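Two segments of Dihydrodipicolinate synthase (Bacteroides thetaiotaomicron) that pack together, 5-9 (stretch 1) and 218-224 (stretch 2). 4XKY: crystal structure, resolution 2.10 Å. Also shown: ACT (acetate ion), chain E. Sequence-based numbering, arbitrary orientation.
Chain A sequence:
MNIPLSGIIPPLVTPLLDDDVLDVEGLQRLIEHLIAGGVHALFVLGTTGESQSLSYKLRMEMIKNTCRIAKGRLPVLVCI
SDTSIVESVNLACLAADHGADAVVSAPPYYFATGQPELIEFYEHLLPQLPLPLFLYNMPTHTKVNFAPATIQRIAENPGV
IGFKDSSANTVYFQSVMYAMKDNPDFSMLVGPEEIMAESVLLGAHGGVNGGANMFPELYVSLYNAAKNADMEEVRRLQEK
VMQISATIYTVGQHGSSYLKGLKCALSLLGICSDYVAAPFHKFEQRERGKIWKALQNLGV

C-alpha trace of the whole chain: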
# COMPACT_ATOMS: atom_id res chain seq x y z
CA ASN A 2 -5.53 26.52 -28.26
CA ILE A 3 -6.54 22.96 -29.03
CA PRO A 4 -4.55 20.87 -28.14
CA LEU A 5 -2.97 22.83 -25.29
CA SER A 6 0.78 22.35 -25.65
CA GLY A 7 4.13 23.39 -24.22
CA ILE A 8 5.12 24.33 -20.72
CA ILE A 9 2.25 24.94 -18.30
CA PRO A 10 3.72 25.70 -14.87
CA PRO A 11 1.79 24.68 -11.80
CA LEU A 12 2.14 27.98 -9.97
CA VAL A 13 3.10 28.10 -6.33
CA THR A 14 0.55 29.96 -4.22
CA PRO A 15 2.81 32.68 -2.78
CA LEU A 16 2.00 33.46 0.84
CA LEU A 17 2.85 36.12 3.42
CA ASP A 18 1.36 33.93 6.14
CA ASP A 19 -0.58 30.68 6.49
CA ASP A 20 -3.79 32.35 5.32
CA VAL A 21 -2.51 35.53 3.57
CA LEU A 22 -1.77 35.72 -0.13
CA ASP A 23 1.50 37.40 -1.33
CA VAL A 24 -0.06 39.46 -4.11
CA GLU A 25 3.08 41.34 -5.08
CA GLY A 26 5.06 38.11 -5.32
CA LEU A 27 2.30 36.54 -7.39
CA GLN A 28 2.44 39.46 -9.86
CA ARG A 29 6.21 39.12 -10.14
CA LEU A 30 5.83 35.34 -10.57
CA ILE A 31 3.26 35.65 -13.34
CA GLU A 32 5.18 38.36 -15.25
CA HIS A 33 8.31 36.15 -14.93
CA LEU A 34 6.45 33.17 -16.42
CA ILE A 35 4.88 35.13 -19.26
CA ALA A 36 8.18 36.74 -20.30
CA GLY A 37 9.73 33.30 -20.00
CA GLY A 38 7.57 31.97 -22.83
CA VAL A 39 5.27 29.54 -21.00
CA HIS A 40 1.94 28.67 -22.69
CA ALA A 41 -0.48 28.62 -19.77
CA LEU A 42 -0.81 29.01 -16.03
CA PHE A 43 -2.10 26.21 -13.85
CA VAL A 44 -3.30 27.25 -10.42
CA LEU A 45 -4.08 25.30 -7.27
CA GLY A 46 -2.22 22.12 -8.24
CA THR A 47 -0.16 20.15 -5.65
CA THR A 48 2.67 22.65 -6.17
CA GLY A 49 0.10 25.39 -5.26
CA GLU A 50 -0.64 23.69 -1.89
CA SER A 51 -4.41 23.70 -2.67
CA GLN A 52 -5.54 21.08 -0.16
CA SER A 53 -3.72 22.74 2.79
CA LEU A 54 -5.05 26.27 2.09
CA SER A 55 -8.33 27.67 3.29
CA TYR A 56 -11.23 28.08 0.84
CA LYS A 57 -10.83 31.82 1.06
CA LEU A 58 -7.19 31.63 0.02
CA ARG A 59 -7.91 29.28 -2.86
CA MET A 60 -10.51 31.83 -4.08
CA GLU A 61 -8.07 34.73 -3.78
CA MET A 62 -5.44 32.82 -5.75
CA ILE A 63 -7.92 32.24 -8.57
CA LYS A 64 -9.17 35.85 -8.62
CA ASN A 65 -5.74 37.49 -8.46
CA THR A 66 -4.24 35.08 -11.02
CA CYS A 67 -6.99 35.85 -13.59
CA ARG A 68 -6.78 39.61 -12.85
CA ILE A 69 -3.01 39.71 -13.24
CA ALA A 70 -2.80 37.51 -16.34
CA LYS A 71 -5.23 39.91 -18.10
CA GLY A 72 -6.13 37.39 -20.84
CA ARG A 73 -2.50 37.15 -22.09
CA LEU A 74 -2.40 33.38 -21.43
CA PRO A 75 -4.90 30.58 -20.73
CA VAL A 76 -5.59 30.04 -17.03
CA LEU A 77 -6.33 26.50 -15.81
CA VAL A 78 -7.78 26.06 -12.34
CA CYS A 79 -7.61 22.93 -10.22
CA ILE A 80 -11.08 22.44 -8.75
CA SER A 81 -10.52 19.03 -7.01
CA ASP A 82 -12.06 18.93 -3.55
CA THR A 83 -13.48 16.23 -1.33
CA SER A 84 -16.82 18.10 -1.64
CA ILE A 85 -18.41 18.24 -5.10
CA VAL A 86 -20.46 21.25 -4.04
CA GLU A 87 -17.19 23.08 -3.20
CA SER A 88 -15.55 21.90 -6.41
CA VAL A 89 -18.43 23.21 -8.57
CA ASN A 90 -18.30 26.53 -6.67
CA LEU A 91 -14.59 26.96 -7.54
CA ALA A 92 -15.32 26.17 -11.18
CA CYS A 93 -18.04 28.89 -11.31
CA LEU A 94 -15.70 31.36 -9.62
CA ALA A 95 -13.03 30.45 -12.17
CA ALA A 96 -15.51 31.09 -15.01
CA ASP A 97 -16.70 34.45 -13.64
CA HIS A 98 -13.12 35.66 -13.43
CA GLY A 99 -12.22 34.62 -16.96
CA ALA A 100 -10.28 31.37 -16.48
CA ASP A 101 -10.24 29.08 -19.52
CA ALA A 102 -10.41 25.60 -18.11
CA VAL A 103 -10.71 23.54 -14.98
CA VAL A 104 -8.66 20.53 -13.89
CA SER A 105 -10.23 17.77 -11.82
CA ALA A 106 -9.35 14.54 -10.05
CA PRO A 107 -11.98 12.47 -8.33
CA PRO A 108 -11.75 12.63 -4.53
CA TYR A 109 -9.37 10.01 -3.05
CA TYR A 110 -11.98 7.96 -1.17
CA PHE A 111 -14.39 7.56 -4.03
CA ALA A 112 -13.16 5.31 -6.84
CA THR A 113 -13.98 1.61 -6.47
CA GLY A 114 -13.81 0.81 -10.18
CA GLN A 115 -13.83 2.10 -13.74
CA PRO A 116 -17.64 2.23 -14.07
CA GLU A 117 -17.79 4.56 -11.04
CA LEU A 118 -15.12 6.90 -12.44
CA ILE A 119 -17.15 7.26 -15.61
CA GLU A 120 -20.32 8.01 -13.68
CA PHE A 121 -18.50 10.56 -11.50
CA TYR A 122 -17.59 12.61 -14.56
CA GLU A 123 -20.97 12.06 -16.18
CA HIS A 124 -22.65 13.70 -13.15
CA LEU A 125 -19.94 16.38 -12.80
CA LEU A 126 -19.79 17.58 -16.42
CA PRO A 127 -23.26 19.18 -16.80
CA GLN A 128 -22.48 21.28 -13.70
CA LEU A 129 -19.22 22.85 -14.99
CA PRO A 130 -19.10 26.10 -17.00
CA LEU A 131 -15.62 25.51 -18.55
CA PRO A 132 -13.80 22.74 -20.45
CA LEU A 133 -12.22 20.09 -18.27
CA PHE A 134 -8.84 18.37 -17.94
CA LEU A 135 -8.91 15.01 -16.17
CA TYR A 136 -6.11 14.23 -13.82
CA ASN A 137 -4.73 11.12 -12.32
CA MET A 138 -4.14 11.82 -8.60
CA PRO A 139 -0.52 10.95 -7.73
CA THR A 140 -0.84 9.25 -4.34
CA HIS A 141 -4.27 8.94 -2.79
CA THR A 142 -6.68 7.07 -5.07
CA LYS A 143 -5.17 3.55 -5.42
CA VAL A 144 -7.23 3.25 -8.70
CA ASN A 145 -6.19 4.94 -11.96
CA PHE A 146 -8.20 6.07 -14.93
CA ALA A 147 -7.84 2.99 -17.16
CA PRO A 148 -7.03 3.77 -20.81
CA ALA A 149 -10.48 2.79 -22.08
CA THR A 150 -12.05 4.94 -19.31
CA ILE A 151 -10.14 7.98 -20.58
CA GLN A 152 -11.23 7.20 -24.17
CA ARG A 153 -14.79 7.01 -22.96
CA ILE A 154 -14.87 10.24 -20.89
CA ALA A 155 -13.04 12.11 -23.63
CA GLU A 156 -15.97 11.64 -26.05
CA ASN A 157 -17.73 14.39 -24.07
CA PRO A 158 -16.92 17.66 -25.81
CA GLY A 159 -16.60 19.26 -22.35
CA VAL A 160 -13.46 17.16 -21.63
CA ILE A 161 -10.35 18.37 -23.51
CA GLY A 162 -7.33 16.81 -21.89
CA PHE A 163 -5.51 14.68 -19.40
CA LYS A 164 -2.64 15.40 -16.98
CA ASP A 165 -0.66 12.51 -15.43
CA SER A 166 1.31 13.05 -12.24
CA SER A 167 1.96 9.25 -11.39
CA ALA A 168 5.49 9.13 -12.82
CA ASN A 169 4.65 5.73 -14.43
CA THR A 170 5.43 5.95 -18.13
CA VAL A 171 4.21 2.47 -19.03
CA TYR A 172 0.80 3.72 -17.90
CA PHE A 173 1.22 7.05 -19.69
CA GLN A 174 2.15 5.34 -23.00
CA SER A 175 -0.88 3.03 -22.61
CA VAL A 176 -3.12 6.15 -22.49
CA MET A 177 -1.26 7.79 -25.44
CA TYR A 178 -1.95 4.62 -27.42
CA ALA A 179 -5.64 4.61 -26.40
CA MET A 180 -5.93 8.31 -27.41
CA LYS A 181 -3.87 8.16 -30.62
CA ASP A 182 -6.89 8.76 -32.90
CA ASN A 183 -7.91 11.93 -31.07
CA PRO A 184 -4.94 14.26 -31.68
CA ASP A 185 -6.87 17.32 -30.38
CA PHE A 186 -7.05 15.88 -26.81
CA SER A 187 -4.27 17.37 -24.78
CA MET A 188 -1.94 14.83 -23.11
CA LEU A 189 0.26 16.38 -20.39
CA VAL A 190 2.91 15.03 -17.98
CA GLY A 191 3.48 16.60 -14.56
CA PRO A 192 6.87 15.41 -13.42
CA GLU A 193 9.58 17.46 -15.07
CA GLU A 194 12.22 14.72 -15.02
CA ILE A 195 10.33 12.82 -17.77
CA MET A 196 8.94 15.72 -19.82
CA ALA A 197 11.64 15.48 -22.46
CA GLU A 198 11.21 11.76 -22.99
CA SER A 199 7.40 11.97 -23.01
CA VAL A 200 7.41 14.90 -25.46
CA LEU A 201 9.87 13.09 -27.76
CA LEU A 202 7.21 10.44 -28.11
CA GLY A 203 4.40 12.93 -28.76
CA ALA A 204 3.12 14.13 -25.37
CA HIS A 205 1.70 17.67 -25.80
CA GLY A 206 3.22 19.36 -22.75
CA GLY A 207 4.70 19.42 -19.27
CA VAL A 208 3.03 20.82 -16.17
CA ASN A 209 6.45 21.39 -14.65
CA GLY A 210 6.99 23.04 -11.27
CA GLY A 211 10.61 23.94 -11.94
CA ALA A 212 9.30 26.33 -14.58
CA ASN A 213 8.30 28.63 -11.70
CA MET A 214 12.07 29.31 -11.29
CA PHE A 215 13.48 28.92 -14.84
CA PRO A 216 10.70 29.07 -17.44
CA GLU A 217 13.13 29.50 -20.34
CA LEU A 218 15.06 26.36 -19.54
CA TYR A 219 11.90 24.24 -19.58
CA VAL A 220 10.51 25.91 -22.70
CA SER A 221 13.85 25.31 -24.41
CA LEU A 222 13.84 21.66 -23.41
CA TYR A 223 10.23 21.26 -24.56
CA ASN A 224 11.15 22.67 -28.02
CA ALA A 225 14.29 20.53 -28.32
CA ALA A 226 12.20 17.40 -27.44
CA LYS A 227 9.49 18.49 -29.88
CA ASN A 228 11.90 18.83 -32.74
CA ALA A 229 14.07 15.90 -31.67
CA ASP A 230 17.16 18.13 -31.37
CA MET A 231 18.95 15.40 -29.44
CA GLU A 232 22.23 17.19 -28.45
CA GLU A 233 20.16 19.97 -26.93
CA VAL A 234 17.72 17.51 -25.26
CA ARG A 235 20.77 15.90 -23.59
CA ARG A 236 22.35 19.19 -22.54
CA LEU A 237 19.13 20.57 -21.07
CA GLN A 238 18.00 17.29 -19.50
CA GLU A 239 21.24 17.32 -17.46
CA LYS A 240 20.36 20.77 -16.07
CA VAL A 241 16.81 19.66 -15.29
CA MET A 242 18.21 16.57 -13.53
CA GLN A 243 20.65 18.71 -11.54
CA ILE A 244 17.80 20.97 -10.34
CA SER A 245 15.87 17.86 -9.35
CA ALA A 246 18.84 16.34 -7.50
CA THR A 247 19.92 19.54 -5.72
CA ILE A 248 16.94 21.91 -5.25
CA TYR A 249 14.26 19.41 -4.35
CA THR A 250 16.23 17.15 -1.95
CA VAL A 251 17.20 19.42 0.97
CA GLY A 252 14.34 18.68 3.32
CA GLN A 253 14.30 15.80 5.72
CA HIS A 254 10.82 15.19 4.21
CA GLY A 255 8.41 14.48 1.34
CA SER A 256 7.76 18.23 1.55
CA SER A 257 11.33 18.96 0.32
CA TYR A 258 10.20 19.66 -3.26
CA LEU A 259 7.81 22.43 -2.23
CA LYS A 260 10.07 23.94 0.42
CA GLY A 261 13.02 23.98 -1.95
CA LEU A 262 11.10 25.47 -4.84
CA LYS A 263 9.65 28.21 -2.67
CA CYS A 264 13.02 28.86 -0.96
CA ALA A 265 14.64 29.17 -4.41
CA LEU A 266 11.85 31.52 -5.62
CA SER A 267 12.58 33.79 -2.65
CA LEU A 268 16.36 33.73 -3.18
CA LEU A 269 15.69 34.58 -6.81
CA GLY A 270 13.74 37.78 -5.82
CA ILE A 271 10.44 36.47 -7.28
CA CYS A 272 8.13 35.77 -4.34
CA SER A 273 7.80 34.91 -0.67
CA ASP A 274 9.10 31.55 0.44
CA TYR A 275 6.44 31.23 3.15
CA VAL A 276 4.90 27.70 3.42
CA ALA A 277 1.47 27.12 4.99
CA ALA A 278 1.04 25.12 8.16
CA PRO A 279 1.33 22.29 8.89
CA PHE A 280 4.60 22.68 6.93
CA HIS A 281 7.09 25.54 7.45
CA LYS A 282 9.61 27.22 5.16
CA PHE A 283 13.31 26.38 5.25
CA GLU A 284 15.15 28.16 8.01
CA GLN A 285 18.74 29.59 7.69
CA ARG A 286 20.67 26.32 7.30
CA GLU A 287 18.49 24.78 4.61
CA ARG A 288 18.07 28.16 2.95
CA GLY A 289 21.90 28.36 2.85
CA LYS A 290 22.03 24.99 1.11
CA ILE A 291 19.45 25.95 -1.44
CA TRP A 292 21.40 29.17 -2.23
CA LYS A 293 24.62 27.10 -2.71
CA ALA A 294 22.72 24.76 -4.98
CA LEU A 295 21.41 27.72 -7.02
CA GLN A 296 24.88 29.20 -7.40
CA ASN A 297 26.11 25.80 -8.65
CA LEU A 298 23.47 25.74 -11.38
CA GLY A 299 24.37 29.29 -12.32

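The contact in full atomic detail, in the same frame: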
# COMPACT_ATOMS: atom_id res chain seq x y z
N LEU A 5 -3.87 22.03 -26.11
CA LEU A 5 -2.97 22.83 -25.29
C LEU A 5 -1.62 22.12 -25.22
O LEU A 5 -1.54 20.91 -24.91
CB LEU A 5 -3.55 23.06 -23.89
CG LEU A 5 -2.66 23.81 -22.89
CD1 LEU A 5 -2.36 25.22 -23.37
CD2 LEU A 5 -3.33 23.83 -21.52
N SER A 6 -0.58 22.88 -25.55
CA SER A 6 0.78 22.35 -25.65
C SER A 6 1.83 23.21 -24.97
O SER A 6 1.57 24.36 -24.61
CB SER A 6 1.16 22.19 -27.12
OG SER A 6 0.19 21.39 -27.76
N GLY A 7 3.02 22.65 -24.81
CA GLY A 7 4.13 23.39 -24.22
C GLY A 7 4.32 23.24 -22.72
O GLY A 7 4.10 22.18 -22.14
N ILE A 8 4.80 24.31 -22.12
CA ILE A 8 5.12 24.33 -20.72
C ILE A 8 3.98 25.07 -20.02
O ILE A 8 3.67 26.20 -20.36
CB ILE A 8 6.47 25.03 -20.46
CG1 ILE A 8 7.63 24.29 -21.13
CG2 ILE A 8 6.71 25.12 -18.96
CD1 ILE A 8 7.78 22.84 -20.70
N ILE A 9 3.35 24.39 -19.07
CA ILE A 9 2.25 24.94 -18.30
C ILE A 9 2.60 24.79 -16.82
O ILE A 9 2.25 23.81 -16.21
CB ILE A 9 0.94 24.17 -18.59
CG1 ILE A 9 0.57 24.30 -20.07
CG2 ILE A 9 -0.21 24.64 -17.71
CD1 ILE A 9 0.73 23.01 -20.81
N LEU A 218 14.43 27.66 -19.47
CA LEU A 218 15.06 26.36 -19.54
C LEU A 218 14.03 25.30 -19.93
O LEU A 218 14.30 24.46 -20.78
CB LEU A 218 15.72 25.99 -18.21
CG LEU A 218 16.01 24.49 -18.00
CD1 LEU A 218 17.08 24.00 -18.96
CD2 LEU A 218 16.45 24.23 -16.58
N TYR A 219 12.84 25.32 -19.31
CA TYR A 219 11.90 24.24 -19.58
C TYR A 219 11.25 24.39 -20.95
O TYR A 219 10.97 23.40 -21.62
CB TYR A 219 10.85 24.15 -18.48
CG TYR A 219 11.47 23.69 -17.20
CD1 TYR A 219 11.50 22.35 -16.85
CD2 TYR A 219 12.09 24.59 -16.37
CE1 TYR A 219 12.10 21.93 -15.68
CE2 TYR A 219 12.70 24.17 -15.20
CZ TYR A 219 12.70 22.84 -14.87
OH TYR A 219 13.29 22.43 -13.70
N VAL A 220 11.01 25.63 -21.36
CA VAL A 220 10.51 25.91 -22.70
C VAL A 220 11.51 25.47 -23.76
O VAL A 220 11.12 24.85 -24.76
CB VAL A 220 10.17 27.41 -22.87
CG1 VAL A 220 9.91 27.75 -24.33
CG2 VAL A 220 8.94 27.73 -22.05
N SER A 221 12.78 25.77 -23.52
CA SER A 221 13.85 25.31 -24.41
C SER A 221 13.93 23.80 -24.50
O SER A 221 14.14 23.27 -25.59
CB SER A 221 15.22 25.85 -24.00
OG SER A 221 15.25 27.25 -24.16
N LEU A 222 13.79 23.11 -23.38
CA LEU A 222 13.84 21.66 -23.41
C LEU A 222 12.61 21.09 -24.12
O LEU A 222 12.73 20.15 -24.93
CB LEU A 222 14.00 21.09 -22.01
CG LEU A 222 14.02 19.56 -21.83
CD1 LEU A 222 14.90 18.80 -22.81
CD2 LEU A 222 14.48 19.29 -20.41
N TYR A 223 11.44 21.68 -23.87
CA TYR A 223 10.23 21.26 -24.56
C TYR A 223 10.39 21.31 -26.10
O TYR A 223 10.00 20.36 -26.81
CB TYR A 223 9.02 22.09 -24.14
CG TYR A 223 7.85 21.90 -25.08
CD1 TYR A 223 7.05 20.75 -25.00
CD2 TYR A 223 7.56 22.83 -26.09
CE1 TYR A 223 5.98 20.55 -25.87
CE2 TYR A 223 6.49 22.64 -26.97
CZ TYR A 223 5.71 21.49 -26.87
OH TYR A 223 4.65 21.28 -27.74
N ASN A 224 10.93 22.43 -26.58
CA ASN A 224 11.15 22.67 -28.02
C ASN A 224 12.19 21.74 -28.66
O ASN A 224 12.00 21.26 -29.78
CB ASN A 224 11.53 24.15 -28.24
CG ASN A 224 10.33 25.08 -28.11
OD1 ASN A 224 9.27 24.79 -28.63
ND2 ASN A 224 10.49 26.19 -27.43
C ACT E . 15.22 31.07 -17.00
O ACT E . 14.03 31.48 -17.01
OXT ACT E . 15.51 29.92 -17.39
CH3 ACT E . 16.35 31.95 -16.52

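This is a small contact between a short strand and a helix, mostly van der Waals in character, burying 252 Å² with no hydrogen bond across it, and it rests on one isoleucine and one glycine meeting a single face of the helix. The backbones come close: the CA atoms of Gly7 and Tyr223 lie 6.5 Å apart, those of Ile8 and Val220 6.0 Å. Within the helix, Leu222 N is bonded to Leu218 O and Tyr223 N to Tyr219 O, and no hydrogen bond crosses to the strand.

Ile8 is the knob. Its CA-to-CB bond points toward the helix, and with both chi angles in m the side chain settles among Tyr219 and Tyr223, one turn apart, and Val220, next to Tyr219. Ile8 CD1 lies 4.0 Å from Tyr219 CB and 3.7 Å from Tyr223 CB, while Ile8 CG1 sits 3.8 Å from Val220 CG2. Ile8 CD1 also comes within 3.4 Å of Tyr219 O, showing how closely the side chain nestles against the helix backbone. Tyr219 contributes mainly the base of its side chain; its ring leads away, and its hydroxyl is hydrogen-bonded elsewhere in the structure.

Gly7 presents a bare CA. Tyr223, at chi1 t, turns one ring face to it, and Gly7 CA stands 3.6 Å from the centroid of the Tyr223 ring, only 11° off the normal, a CH-pi contact over the face. Glycine is demanded by the backbone: at phi/psi of 93/-148 a CB would jam against the carbonyl O of Ser6. At the hydroxyl end of the same ring, Ser6 CB packs 3.7 Å from Tyr223 OH.

The rule is economical: one branched aliphatic packs against Tyr219, Val220 and Tyr223, and a glycine called for by its backbone angles offers its CA to a ring face.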